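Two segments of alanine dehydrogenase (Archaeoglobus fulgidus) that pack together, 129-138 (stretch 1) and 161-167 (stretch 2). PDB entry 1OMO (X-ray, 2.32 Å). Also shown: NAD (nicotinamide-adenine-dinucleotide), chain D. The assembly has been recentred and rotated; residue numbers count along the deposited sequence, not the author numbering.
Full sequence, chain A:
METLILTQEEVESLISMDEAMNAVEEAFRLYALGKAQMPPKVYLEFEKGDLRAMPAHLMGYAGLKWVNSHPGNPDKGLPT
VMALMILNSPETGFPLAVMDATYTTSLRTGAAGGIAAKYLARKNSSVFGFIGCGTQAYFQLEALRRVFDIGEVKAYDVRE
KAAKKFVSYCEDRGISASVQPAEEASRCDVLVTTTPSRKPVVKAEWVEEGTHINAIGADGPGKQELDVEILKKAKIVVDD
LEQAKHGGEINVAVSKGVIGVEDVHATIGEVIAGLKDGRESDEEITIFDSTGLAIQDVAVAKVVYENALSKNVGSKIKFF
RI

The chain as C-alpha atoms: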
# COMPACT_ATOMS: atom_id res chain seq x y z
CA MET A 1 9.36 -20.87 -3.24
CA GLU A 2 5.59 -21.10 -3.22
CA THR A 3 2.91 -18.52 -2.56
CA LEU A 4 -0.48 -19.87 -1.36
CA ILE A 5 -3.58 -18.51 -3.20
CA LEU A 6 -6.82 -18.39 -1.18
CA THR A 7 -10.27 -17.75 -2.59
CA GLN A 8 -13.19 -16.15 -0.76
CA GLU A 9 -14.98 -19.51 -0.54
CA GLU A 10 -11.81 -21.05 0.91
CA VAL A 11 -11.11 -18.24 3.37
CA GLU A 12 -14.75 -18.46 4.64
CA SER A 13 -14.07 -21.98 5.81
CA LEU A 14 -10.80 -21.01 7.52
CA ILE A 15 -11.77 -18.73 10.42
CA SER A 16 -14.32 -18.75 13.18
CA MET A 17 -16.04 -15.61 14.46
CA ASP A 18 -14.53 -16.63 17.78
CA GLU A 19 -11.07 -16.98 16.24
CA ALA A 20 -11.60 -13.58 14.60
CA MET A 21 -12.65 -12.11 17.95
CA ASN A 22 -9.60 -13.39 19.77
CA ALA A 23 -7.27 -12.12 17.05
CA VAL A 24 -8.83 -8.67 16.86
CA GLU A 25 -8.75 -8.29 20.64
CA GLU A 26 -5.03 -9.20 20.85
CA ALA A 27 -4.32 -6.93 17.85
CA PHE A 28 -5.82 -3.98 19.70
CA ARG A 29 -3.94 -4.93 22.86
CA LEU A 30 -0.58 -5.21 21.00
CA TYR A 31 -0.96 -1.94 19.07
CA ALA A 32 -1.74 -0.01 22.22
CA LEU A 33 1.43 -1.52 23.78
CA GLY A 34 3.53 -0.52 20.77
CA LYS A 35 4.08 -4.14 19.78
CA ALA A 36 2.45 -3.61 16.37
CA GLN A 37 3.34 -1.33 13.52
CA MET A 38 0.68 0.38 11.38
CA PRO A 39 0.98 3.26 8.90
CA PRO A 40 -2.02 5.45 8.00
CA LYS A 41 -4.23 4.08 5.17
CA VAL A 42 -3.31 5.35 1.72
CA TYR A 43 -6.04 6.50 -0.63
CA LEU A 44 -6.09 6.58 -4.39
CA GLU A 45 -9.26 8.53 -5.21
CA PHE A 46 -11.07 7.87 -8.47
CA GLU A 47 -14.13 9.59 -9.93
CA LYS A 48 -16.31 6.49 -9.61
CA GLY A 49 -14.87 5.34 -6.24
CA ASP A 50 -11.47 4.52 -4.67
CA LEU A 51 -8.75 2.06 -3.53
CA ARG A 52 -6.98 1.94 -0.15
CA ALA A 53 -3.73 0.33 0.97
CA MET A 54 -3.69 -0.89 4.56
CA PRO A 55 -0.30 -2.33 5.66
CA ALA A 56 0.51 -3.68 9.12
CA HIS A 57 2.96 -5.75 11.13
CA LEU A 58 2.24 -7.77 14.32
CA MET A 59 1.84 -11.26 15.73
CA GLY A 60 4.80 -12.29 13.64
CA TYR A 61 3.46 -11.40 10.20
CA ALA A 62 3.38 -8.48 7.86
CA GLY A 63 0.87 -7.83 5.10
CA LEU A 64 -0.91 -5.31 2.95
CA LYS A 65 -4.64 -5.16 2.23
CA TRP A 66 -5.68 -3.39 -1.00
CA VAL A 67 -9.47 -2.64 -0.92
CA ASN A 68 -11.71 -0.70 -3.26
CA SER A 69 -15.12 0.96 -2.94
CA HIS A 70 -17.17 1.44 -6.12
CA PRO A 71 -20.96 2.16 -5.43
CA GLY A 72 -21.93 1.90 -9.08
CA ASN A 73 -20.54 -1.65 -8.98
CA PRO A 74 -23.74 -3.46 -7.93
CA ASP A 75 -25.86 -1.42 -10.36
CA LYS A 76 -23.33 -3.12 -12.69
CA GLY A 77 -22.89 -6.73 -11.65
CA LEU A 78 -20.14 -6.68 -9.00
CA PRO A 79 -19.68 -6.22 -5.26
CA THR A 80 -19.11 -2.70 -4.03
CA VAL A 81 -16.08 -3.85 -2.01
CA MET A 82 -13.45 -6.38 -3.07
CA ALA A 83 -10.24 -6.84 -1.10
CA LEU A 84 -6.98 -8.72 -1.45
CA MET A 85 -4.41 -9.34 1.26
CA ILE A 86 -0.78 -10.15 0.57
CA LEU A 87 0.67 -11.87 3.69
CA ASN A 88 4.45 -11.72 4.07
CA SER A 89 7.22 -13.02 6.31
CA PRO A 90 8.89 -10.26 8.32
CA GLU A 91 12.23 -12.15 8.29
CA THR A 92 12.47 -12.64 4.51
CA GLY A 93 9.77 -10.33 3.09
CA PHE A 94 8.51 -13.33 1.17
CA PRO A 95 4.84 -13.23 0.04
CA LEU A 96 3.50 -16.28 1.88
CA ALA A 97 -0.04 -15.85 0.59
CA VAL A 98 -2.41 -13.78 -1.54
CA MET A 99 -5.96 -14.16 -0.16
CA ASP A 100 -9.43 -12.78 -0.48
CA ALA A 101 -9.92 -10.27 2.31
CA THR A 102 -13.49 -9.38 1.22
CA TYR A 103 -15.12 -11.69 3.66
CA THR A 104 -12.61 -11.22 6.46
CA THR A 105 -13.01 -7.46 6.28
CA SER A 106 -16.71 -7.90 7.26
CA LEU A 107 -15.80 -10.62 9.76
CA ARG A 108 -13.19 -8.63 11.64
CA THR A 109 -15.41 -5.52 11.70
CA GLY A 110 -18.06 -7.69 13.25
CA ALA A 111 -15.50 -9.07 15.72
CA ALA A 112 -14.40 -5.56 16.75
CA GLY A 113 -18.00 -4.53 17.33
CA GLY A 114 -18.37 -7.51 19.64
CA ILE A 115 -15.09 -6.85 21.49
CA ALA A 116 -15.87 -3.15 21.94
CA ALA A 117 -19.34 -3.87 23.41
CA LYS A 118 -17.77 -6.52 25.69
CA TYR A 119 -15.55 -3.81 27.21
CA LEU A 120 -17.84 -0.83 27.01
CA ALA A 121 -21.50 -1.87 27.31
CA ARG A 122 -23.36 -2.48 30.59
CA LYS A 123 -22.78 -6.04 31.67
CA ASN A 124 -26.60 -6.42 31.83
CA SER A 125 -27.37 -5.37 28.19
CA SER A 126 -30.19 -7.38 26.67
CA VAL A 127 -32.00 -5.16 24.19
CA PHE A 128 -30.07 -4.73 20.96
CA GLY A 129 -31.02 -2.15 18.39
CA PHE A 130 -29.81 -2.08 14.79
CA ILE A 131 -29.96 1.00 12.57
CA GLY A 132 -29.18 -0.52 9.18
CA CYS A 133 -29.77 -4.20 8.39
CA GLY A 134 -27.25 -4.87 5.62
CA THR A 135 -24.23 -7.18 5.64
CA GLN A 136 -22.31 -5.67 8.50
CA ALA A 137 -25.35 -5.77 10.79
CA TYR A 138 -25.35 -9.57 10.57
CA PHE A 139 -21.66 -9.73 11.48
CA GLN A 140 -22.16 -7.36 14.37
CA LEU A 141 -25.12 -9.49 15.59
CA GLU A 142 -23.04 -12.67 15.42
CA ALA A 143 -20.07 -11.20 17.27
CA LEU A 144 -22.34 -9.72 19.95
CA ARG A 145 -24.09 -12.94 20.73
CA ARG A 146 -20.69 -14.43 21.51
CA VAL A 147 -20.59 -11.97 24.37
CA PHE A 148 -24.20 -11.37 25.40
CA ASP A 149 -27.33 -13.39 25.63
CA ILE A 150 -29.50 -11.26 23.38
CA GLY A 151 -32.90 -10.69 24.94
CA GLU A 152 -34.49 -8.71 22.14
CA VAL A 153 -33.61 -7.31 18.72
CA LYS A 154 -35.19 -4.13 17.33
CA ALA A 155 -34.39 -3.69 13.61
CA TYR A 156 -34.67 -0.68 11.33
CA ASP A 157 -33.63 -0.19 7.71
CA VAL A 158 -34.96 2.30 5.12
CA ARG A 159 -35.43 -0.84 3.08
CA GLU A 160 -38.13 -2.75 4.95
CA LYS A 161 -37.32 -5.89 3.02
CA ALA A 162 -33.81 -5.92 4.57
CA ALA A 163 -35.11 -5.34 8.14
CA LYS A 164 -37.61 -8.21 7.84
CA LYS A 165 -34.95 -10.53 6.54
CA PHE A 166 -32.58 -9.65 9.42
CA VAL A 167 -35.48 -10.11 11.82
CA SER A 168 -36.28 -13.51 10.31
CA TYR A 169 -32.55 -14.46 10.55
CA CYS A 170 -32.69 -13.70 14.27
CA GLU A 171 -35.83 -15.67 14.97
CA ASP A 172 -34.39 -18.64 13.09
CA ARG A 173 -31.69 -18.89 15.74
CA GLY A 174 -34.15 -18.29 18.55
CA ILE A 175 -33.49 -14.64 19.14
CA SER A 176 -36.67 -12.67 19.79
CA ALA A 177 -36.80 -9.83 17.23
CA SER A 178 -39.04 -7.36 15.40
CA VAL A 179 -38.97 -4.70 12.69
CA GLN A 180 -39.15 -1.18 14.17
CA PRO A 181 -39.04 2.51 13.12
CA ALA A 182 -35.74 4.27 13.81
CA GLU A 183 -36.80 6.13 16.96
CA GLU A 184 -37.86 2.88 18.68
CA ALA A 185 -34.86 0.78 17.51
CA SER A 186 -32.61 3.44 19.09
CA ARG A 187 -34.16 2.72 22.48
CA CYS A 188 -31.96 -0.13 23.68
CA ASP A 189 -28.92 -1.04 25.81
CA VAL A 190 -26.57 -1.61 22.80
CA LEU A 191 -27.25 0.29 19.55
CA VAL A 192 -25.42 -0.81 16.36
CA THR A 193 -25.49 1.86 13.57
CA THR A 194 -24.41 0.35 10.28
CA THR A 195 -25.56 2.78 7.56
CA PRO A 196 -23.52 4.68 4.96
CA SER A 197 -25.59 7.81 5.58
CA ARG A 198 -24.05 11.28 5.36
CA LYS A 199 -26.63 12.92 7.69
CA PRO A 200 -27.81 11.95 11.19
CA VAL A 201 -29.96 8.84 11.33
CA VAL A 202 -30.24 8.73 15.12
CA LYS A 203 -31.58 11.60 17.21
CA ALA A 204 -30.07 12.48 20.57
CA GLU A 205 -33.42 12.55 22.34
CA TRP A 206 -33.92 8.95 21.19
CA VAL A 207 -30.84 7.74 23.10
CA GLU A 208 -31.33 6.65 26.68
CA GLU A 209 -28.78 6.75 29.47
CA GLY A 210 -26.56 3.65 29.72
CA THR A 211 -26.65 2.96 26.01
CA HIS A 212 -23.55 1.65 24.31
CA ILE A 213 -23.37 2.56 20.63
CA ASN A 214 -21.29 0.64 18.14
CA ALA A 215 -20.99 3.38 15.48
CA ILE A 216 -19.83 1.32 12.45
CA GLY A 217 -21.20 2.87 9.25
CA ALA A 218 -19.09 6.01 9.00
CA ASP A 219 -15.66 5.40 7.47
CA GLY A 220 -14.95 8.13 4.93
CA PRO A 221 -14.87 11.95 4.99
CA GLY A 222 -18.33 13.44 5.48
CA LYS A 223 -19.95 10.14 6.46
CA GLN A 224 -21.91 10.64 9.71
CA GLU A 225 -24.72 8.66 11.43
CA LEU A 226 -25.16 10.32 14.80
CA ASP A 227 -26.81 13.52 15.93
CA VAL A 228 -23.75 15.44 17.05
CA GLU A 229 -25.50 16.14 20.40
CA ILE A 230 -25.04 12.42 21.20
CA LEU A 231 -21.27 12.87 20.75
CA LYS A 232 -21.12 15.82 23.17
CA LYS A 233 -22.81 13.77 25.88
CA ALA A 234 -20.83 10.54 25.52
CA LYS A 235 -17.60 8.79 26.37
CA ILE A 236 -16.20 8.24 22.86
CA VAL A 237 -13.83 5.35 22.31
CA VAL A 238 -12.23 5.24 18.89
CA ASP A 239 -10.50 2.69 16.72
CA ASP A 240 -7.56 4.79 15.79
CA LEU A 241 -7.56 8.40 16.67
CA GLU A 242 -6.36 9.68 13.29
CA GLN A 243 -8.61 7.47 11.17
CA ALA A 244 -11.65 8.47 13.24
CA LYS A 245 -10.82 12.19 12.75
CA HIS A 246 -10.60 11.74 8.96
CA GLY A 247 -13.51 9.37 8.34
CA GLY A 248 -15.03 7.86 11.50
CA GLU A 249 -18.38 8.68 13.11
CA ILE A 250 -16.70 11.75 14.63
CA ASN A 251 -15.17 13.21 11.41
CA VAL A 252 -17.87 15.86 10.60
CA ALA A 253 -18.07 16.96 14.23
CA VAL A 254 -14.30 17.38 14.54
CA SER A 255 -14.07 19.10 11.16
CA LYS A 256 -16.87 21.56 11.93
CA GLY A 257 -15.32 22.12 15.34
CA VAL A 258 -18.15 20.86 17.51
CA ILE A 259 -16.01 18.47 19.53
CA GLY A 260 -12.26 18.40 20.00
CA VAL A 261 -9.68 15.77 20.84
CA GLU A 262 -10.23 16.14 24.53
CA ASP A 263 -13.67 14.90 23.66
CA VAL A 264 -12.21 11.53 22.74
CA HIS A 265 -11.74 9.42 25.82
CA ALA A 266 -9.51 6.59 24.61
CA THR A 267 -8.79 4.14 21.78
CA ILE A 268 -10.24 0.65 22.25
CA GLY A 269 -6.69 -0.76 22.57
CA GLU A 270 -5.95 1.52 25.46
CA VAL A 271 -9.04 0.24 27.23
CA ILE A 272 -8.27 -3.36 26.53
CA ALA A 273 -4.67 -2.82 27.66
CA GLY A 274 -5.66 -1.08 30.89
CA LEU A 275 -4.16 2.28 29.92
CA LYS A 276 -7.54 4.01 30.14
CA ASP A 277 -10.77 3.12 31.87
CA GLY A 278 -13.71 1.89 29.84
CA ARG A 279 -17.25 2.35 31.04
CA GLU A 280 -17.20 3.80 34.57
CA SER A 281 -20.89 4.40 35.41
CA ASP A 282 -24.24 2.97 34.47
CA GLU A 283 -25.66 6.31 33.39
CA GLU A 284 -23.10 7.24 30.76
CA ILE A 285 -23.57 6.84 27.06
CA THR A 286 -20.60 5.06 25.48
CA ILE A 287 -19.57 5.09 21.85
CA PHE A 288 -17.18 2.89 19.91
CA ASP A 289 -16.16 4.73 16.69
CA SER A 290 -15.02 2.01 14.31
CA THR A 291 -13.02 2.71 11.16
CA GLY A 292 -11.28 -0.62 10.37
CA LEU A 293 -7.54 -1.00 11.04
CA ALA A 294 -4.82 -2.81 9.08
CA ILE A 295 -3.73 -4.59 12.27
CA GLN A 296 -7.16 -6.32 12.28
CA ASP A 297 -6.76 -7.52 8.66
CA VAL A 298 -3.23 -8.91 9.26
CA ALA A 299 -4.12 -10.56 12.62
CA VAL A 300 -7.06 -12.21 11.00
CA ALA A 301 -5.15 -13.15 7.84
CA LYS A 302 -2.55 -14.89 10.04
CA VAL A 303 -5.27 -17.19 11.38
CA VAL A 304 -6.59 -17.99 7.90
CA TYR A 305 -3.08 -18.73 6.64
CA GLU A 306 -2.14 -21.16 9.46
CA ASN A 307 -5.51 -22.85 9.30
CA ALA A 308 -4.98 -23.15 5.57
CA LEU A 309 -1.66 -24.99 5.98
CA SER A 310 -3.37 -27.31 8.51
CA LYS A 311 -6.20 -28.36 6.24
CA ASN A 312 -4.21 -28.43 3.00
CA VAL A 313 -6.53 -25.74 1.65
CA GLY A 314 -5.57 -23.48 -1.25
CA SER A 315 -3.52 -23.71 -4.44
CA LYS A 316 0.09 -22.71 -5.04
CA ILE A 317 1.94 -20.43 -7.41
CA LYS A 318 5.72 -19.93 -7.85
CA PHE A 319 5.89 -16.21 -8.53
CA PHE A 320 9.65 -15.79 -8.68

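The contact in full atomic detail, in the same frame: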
# COMPACT_ATOMS: atom_id res chain seq x y z
N GLY A 129 -30.43 -2.86 19.51
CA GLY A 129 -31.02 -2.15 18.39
C GLY A 129 -30.06 -2.02 17.20
O GLY A 129 -28.86 -1.77 17.36
N PHE A 130 -30.60 -2.20 15.99
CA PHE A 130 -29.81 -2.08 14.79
C PHE A 130 -30.38 -1.03 13.82
O PHE A 130 -31.54 -1.12 13.37
CB PHE A 130 -29.72 -3.43 14.08
CG PHE A 130 -28.94 -4.46 14.84
CD1 PHE A 130 -29.50 -5.11 15.94
CD2 PHE A 130 -27.63 -4.79 14.46
CE1 PHE A 130 -28.78 -6.08 16.67
CE2 PHE A 130 -26.89 -5.76 15.17
CZ PHE A 130 -27.47 -6.40 16.27
N ILE A 131 -29.58 -0.02 13.53
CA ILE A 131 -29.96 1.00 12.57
C ILE A 131 -29.15 0.58 11.35
O ILE A 131 -27.94 0.80 11.30
CB ILE A 131 -29.52 2.40 13.00
CG1 ILE A 131 -30.08 2.72 14.38
CG2 ILE A 131 -29.99 3.41 11.99
CD1 ILE A 131 -31.60 2.58 14.46
N GLY A 132 -29.82 -0.03 10.38
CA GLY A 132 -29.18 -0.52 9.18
C GLY A 132 -29.18 -2.05 9.31
O GLY A 132 -28.71 -2.58 10.32
N CYS A 133 -29.70 -2.75 8.31
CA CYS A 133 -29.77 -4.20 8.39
C CYS A 133 -29.13 -4.87 7.19
O CYS A 133 -29.65 -5.87 6.69
CB CYS A 133 -31.23 -4.67 8.56
SG CYS A 133 -32.08 -4.05 10.07
N GLY A 134 -28.02 -4.30 6.72
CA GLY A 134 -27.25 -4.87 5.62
C GLY A 134 -26.21 -5.87 6.15
O GLY A 134 -26.26 -6.30 7.31
N THR A 135 -25.25 -6.22 5.31
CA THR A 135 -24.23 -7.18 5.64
C THR A 135 -23.57 -7.04 6.99
O THR A 135 -23.56 -7.97 7.79
CB THR A 135 -23.13 -7.18 4.57
OG1 THR A 135 -23.69 -7.63 3.33
CG2 THR A 135 -21.98 -8.10 4.98
N GLN A 136 -22.99 -5.89 7.25
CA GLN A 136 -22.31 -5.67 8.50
C GLN A 136 -23.20 -5.89 9.72
O GLN A 136 -22.71 -6.37 10.76
CB GLN A 136 -21.70 -4.27 8.53
CG GLN A 136 -20.87 -4.07 9.78
CD GLN A 136 -19.91 -5.24 10.03
OE1 GLN A 136 -19.67 -5.64 11.18
NE2 GLN A 136 -19.36 -5.80 8.93
N ALA A 137 -24.50 -5.57 9.63
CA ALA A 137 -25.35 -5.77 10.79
C ALA A 137 -25.33 -7.23 11.22
O ALA A 137 -25.26 -7.51 12.42
CB ALA A 137 -26.80 -5.34 10.51
N TYR A 138 -25.39 -8.15 10.25
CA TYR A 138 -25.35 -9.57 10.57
C TYR A 138 -24.05 -9.91 11.30
O TYR A 138 -24.08 -10.60 12.33
CB TYR A 138 -25.49 -10.43 9.31
CG TYR A 138 -26.86 -10.37 8.66
CD1 TYR A 138 -27.20 -9.32 7.78
CD2 TYR A 138 -27.84 -11.35 8.93
CE1 TYR A 138 -28.48 -9.26 7.18
CE2 TYR A 138 -29.09 -11.29 8.35
CZ TYR A 138 -29.41 -10.25 7.47
OH TYR A 138 -30.65 -10.22 6.89
N LYS A 161 -37.62 -4.51 3.37
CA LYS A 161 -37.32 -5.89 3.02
C LYS A 161 -36.06 -6.39 3.78
O LYS A 161 -36.03 -7.50 4.26
CB LYS A 161 -37.06 -5.99 1.53
CG LYS A 161 -37.04 -7.40 1.00
CD LYS A 161 -36.40 -7.43 -0.38
CE LYS A 161 -36.75 -8.72 -1.11
NZ LYS A 161 -38.21 -8.75 -1.37
N ALA A 162 -35.04 -5.55 3.89
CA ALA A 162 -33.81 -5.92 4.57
C ALA A 162 -34.05 -6.09 6.09
O ALA A 162 -33.52 -7.02 6.70
CB ALA A 162 -32.70 -4.88 4.29
N ALA A 163 -34.85 -5.21 6.70
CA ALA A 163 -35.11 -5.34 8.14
C ALA A 163 -35.86 -6.64 8.45
O ALA A 163 -35.55 -7.34 9.40
CB ALA A 163 -35.89 -4.10 8.66
N LYS A 164 -36.84 -6.98 7.63
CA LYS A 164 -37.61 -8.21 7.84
C LYS A 164 -36.74 -9.44 7.69
O LYS A 164 -36.88 -10.41 8.44
CB LYS A 164 -38.80 -8.28 6.87
CG LYS A 164 -39.98 -7.42 7.29
CD LYS A 164 -41.13 -7.46 6.30
CE LYS A 164 -42.29 -6.56 6.80
NZ LYS A 164 -43.45 -6.40 5.85
N LYS A 165 -35.84 -9.41 6.72
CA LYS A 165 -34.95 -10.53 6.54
C LYS A 165 -34.04 -10.68 7.77
O LYS A 165 -33.86 -11.78 8.28
CB LYS A 165 -34.08 -10.33 5.30
CG LYS A 165 -33.08 -11.46 5.09
CD LYS A 165 -32.19 -11.25 3.88
CE LYS A 165 -31.79 -12.58 3.28
NZ LYS A 165 -30.60 -12.40 2.41
N PHE A 166 -33.47 -9.58 8.26
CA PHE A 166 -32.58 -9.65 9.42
C PHE A 166 -33.41 -10.16 10.61
O PHE A 166 -32.96 -10.98 11.39
CB PHE A 166 -31.96 -8.24 9.68
CG PHE A 166 -31.13 -8.12 10.95
CD1 PHE A 166 -31.72 -7.69 12.14
CD2 PHE A 166 -29.75 -8.41 10.96
CE1 PHE A 166 -30.98 -7.54 13.32
CE2 PHE A 166 -28.99 -8.27 12.14
CZ PHE A 166 -29.60 -7.84 13.31
N VAL A 167 -34.63 -9.68 10.73
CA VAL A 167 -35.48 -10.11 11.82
C VAL A 167 -35.76 -11.61 11.74
O VAL A 167 -35.73 -12.30 12.74
CB VAL A 167 -36.80 -9.31 11.81
CG1 VAL A 167 -37.88 -10.05 12.62
CG2 VAL A 167 -36.56 -7.93 12.39
PA NAD D . -24.95 -2.62 2.85
O1A NAD D . -25.26 -1.72 1.72
O2A NAD D . -25.19 -4.13 2.68
O5B NAD D . -25.60 -2.27 4.33
C5B NAD D . -26.10 -0.91 4.66
C4B NAD D . -27.61 -1.06 4.98
O4B NAD D . -28.01 0.33 5.36
C3B NAD D . -28.60 -1.39 3.76
O3B NAD D . -29.43 -2.58 4.06
C2B NAD D . -29.44 -0.11 3.54
O2B NAD D . -30.70 -0.20 2.99
C1B NAD D . -29.35 0.53 4.96
N9A NAD D . -29.47 1.96 4.96
C8A NAD D . -28.98 2.93 4.11
N7A NAD D . -29.30 4.16 4.48
C5A NAD D . -30.02 4.07 5.59
C6A NAD D . -30.63 5.09 6.44
N6A NAD D . -30.55 6.37 6.16
N1A NAD D . -31.31 4.60 7.54
C2A NAD D . -31.41 3.28 7.84
N3A NAD D . -30.84 2.26 7.05
C4A NAD D . -30.14 2.71 5.94
O3 NAD D . -23.44 -2.50 3.54
PN NAD D . -22.60 -3.32 4.77
O1N NAD D . -23.59 -4.21 5.47
O2N NAD D . -21.30 -3.84 4.20
O5D NAD D . -22.31 -1.98 5.75
C5D NAD D . -21.85 -0.78 4.84
C4D NAD D . -21.38 0.39 5.64
O4D NAD D . -20.27 -0.12 6.58
C3D NAD D . -20.69 1.53 4.82
O3D NAD D . -20.76 2.80 5.50
C2D NAD D . -19.27 0.97 4.72
O2D NAD D . -18.35 1.82 4.11
C1D NAD D . -19.00 0.58 6.25
N1N NAD D . -17.99 -0.48 6.60
C2N NAD D . -17.07 -0.04 7.65
C3N NAD D . -16.22 -1.09 8.15
C7N NAD D . -15.17 -0.58 9.32
O7N NAD D . -14.11 -1.24 9.49
N7N NAD D . -15.52 0.53 10.05
C4N NAD D . -16.21 -2.44 7.75
C5N NAD D . -17.18 -2.74 6.71
C6N NAD D . -18.05 -1.78 6.16

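A single phenylalanine, Phe-166, presents the edge of its ring to the faces of two other aromatic rings, Phe-130 from the strand and Tyr-138 from the helix of the first stretch. The ring centroids of Phe-166 and Phe-130 lie 4.8 Å apart with planes at 53°; those of Phe-166 and Tyr-138 lie 5.2 Å apart with planes at 75°. Such edge-to-face packing sets the slightly positive ring hydrogens of one residue against the electron-rich face of another. Phe-166 CZ reaches Phe-130 CG at 3.8 Å, while Phe-166 CD2 lies over a face of the tyrosine ring. The t rotamer of Phe-166 (chi1 173°) carries its ring into the first stretch, which covers 128 Å² of the residue, more than of any other residue in the contact.

The remaining neighbours of this ring come from the loop and the helix that follow the strand. Ala-137 CB packs against Phe-166 CE2 at 4.0 Å, and the same ring carbon, Phe-166 CE2, is 3.8 Å from the carbonyl oxygen Ala-137 O. Both the methyl group and the backbone of Ala-137 therefore meet the Phe-166 ring. Cys-133 points toward the second helix where the CA atoms of the two stretches come nearest, Cys-133 CA lying 5.5 Å from Ala-163 CA. Its CB touches Phe-166 CB at 3.8 Å and the carbonyl oxygen Ala-162 O, also at 3.8 Å. Cys-133 SG lies 3.8 Å from Ala-163 CA and 4.1 Å from Ala-163 CB, and sits 4.8 Å from the centroid of the Phe-166 ring, 35° off the ring normal, an oblique sulfur-aromatic contact. The cysteine thus rests on the helix backbone at Ala-162 and Ala-163 as well as on the Ala-163 methyl group.

Tyr-138 starts sideways, but its end comes nearer to the second helix. Tyr-138 CZ packs on Phe-166 CB at 3.9 Å, and Tyr-138 OH lies 3.3 Å from Lys-165 CG, against the aliphatic part of the lysine. The 3.2 Å separation of Tyr-138 OH and Phe-166 N looks polar, yet the angle is poor and no hydrogen bond forms; that amide is instead engaged within its own helix, with Phe-166 N donating to Ala-162 O at 3.0 Å. No hydrogen bond crosses between the stretches, and the 378 Å² buried between them is held by apolar and aromatic packing.

The first stretch meets NAD through the start of its helix. Gly-134 occupies the N-cap position, and a CB there would come within 1.8 Å of NAD O5B, so the absence of a side chain leaves room for the dinucleotide. Gln-136 N donates a hydrogen bond to NAD O1N at 2.5 Å, and Thr-135 N a weak one to NAD O2A at 3.4 Å, placing the phosphates at the helix N-terminus. Gly-132 has backbone angles (108°/126°) at which a CB would be jammed against the preceding carbonyl oxygen; its CA lies 3.9 Å from NAD N3A.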